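PDB 3FHD: ORF 37 from Human herpesvirus 8 type M, which processes branched and non-linear viral DNA as a metal-binding alkaline nuclease with endonuclease and exonuclease activity on single- and double-stranded DNA. Local coordinates for residues Glu361-Leu367 with Ile379-Ala385. Residues are numbered along the deposited sequence; the frame is centred on the assembly and turned at random.
Sequences ESDVYVL and IKARFKA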
loop_
_atom_site.group_PDB
_atom_site.type_symbol
_atom_site.label_atom_id
_atom_site.label_comp_id
_atom_site.label_asym_id
_atom_site.label_seq_id
_atom_site.Cartn_x
_atom_site.Cartn_y
_atom_site.Cartn_z
ATOM N N GLU A 361 -21.776 2.155 8.175
ATOM C CA GLU A 361 -21.800 0.710 7.886
ATOM C C GLU A 361 -21.114 0.301 6.574
ATOM O O GLU A 361 -20.893 1.130 5.687
ATOM C CB GLU A 361 -23.242 0.182 7.924
ATOM C CG GLU A 361 -23.938 0.406 9.257
ATOM C CD GLU A 361 -25.344 -0.160 9.268
ATOM O OE1 GLU A 361 -26.126 0.198 8.366
ATOM O OE2 GLU A 361 -25.663 -0.963 10.172
ATOM N N SER A 362 -20.773 -0.987 6.473
ATOM C CA SER A 362 -20.204 -1.573 5.253
ATOM C C SER A 362 -21.272 -1.735 4.164
ATOM O O SER A 362 -22.427 -1.992 4.469
ATOM C CB SER A 362 -19.608 -2.941 5.558
ATOM O OG SER A 362 -18.396 -2.841 6.269
ATOM N N ASP A 363 -20.884 -1.573 2.902
ATOM C CA ASP A 363 -21.759 -1.906 1.783
ATOM C C ASP A 363 -21.445 -3.319 1.319
ATOM O O ASP A 363 -20.278 -3.640 1.077
ATOM C CB ASP A 363 -21.549 -0.942 0.618
ATOM C CG ASP A 363 -22.039 0.469 0.928
ATOM O OD1 ASP A 363 -23.188 0.613 1.361
ATOM O OD2 ASP A 363 -21.277 1.437 0.736
ATOM N N VAL A 364 -22.474 -4.158 1.185
ATOM C CA VAL A 364 -22.261 -5.505 0.644
ATOM C C VAL A 364 -22.856 -5.612 -0.766
ATOM O O VAL A 364 -23.990 -5.258 -0.958
ATOM C CB VAL A 364 -22.865 -6.587 1.568
ATOM C CG1 VAL A 364 -22.639 -7.975 0.969
ATOM C CG2 VAL A 364 -22.246 -6.480 2.962
ATOM N N TYR A 365 -22.073 -6.107 -1.731
ATOM C CA TYR A 365 -22.511 -6.281 -3.119
ATOM C C TYR A 365 -22.522 -7.759 -3.459
ATOM O O TYR A 365 -21.481 -8.406 -3.510
ATOM C CB TYR A 365 -21.579 -5.561 -4.100
ATOM C CG TYR A 365 -21.438 -4.103 -3.820
ATOM C CD1 TYR A 365 -22.296 -3.191 -4.423
ATOM C CD2 TYR A 365 -20.485 -3.632 -2.908
ATOM C CE1 TYR A 365 -22.191 -1.834 -4.180
ATOM C CE2 TYR A 365 -20.378 -2.261 -2.636
ATOM C CZ TYR A 365 -21.261 -1.376 -3.279
ATOM O OH TYR A 365 -21.197 -0.018 -3.051
ATOM N N VAL A 366 -23.706 -8.302 -3.667
ATOM C CA VAL A 366 -23.828 -9.675 -4.151
ATOM C C VAL A 366 -23.752 -9.607 -5.674
ATOM O O VAL A 366 -24.495 -8.849 -6.301
ATOM C CB VAL A 366 -25.148 -10.311 -3.683
ATOM C CG1 VAL A 366 -25.328 -11.710 -4.299
ATOM C CG2 VAL A 366 -25.206 -10.367 -2.146
ATOM N N LEU A 367 -22.853 -10.375 -6.285
ATOM C CA LEU A 367 -22.709 -10.276 -7.732
ATOM C C LEU A 367 -23.574 -11.306 -8.446
ATOM O O LEU A 367 -23.865 -12.360 -7.878
ATOM C CB LEU A 367 -21.237 -10.404 -8.145
ATOM C CG LEU A 367 -20.260 -9.461 -7.409
ATOM C CD1 LEU A 367 -18.808 -9.894 -7.579
ATOM C CD2 LEU A 367 -20.468 -8.009 -7.863
ATOM N N ILE A 379 -23.740 -6.158 -10.561
ATOM C CA ILE A 379 -24.346 -6.142 -9.223
ATOM C C ILE A 379 -25.753 -6.719 -9.317
ATOM O O ILE A 379 -26.545 -6.266 -10.146
ATOM C CB ILE A 379 -24.371 -4.705 -8.610
ATOM C CG1 ILE A 379 -22.944 -4.167 -8.446
ATOM C CG2 ILE A 379 -25.111 -4.667 -7.279
ATOM C CD1 ILE A 379 -22.879 -2.669 -8.131
ATOM N N LYS A 380 -26.033 -7.741 -8.499
ATOM C CA LYS A 380 -27.373 -8.328 -8.375
ATOM C C LYS A 380 -28.155 -7.628 -7.265
ATOM O O LYS A 380 -29.339 -7.343 -7.423
ATOM C CB LYS A 380 -27.293 -9.825 -8.046
ATOM C CG LYS A 380 -28.641 -10.517 -7.974
ATOM C CD LYS A 380 -28.619 -11.705 -7.054
ATOM C CE LYS A 380 -29.904 -12.514 -7.189
ATOM N NZ LYS A 380 -31.032 -11.974 -6.377
ATOM N N ALA A 381 -27.496 -7.382 -6.134
ATOM C CA ALA A 381 -28.144 -6.762 -4.982
ATOM C C ALA A 381 -27.106 -6.120 -4.087
ATOM O O ALA A 381 -25.951 -6.561 -4.046
ATOM C CB ALA A 381 -28.947 -7.782 -4.205
ATOM N N ARG A 382 -27.540 -5.098 -3.356
ATOM C CA ARG A 382 -26.681 -4.239 -2.556
ATOM C C ARG A 382 -27.386 -4.002 -1.223
ATOM O O ARG A 382 -28.566 -3.721 -1.220
ATOM C CB ARG A 382 -26.546 -2.917 -3.299
ATOM C CG ARG A 382 -25.550 -1.942 -2.779
ATOM C CD ARG A 382 -25.779 -0.617 -3.510
ATOM N NE ARG A 382 -25.074 0.525 -2.924
ATOM C CZ ARG A 382 -24.920 0.760 -1.619
ATOM N NH1 ARG A 382 -24.249 1.842 -1.224
ATOM N NH2 ARG A 382 -25.431 -0.066 -0.701
ATOM N N PHE A 383 -26.669 -4.126 -0.102
ATOM C CA PHE A 383 -27.258 -3.899 1.229
ATOM C C PHE A 383 -26.237 -3.450 2.281
ATOM O O PHE A 383 -25.060 -3.723 2.144
ATOM C CB PHE A 383 -28.063 -5.122 1.712
ATOM C CG PHE A 383 -27.245 -6.372 1.970
ATOM C CD1 PHE A 383 -26.821 -6.685 3.257
ATOM C CD2 PHE A 383 -26.953 -7.270 0.937
ATOM C CE1 PHE A 383 -26.081 -7.856 3.510
ATOM C CE2 PHE A 383 -26.221 -8.432 1.181
ATOM C CZ PHE A 383 -25.789 -8.729 2.471
ATOM N N LYS A 384 -26.695 -2.773 3.332
ATOM C CA LYS A 384 -25.802 -2.325 4.421
ATOM C C LYS A 384 -25.578 -3.426 5.472
ATOM O O LYS A 384 -26.500 -4.175 5.812
ATOM C CB LYS A 384 -26.381 -1.090 5.132
ATOM C CG LYS A 384 -26.575 0.139 4.277
ATOM C CD LYS A 384 -25.264 0.643 3.711
ATOM C CE LYS A 384 -25.473 1.958 2.983
ATOM N NZ LYS A 384 -24.247 2.818 3.063
ATOM N N ALA A 385 -24.361 -3.514 5.999
ATOM C CA ALA A 385 -24.075 -4.454 7.082
ATOM C C ALA A 385 -23.324 -3.731 8.201
ATOM O O ALA A 385 -22.323 -3.048 7.932
ATOM C CB ALA A 385 -23.281 -5.671 6.569
HETATM O O HOH W 1 -22.627 3.129 4.926
#
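Asp363 OD1 is gripped by two basic side chains of the neighbouring strand, and the three residues form a salt-bridge network. Lys384, lying alongside the aspartate, makes a salt bridge to it, with NZ 3.0 Å from Asp363 OD1 in a weak hydrogen bond. From the same strand, Arg382 NH1 and NH2 both reach this oxygen in weak, bent bonds of a second salt bridge. The carboxylate and guanidinium planes are turned 71° apart, and both nitrogens share the one oxygen. An extended Arg382 chain, with CG anti to the backbone N (chi1 -171°), runs along Tyr365 and sets its CG 3.6 Å from Tyr365 CE1. Tyr365 CD1 also meets the Ile379 CD1 methyl at 3.8 Å.

Strands 362-367 and 379-385 are antiparallel neighbours in the central mixed sheet of this PD-(D/E)XK nuclease fold. Strand 455-464 pairs with the other edge of 362-367. The shortest backbone bond is Val364 N to Phe383 O, 2.8 Å. A classic beta bulge breaks the register at Lys380 and Ala381. Val366 O accepts from both their nitrogens, at 2.9 Å from Lys380 N and a weak 3.3 Å from Ala381 N.

On the sheet face of Val364, Val366 and Ala385, the Phe383 ring lies with one face against Val364. Val364 CB stands 3.8 Å from the ring centroid in a CH-pi contact, while Val366 CG2 meets the ring edge. Leu299 of helix 296-303 packs on Val364, Phe383 and Ala385.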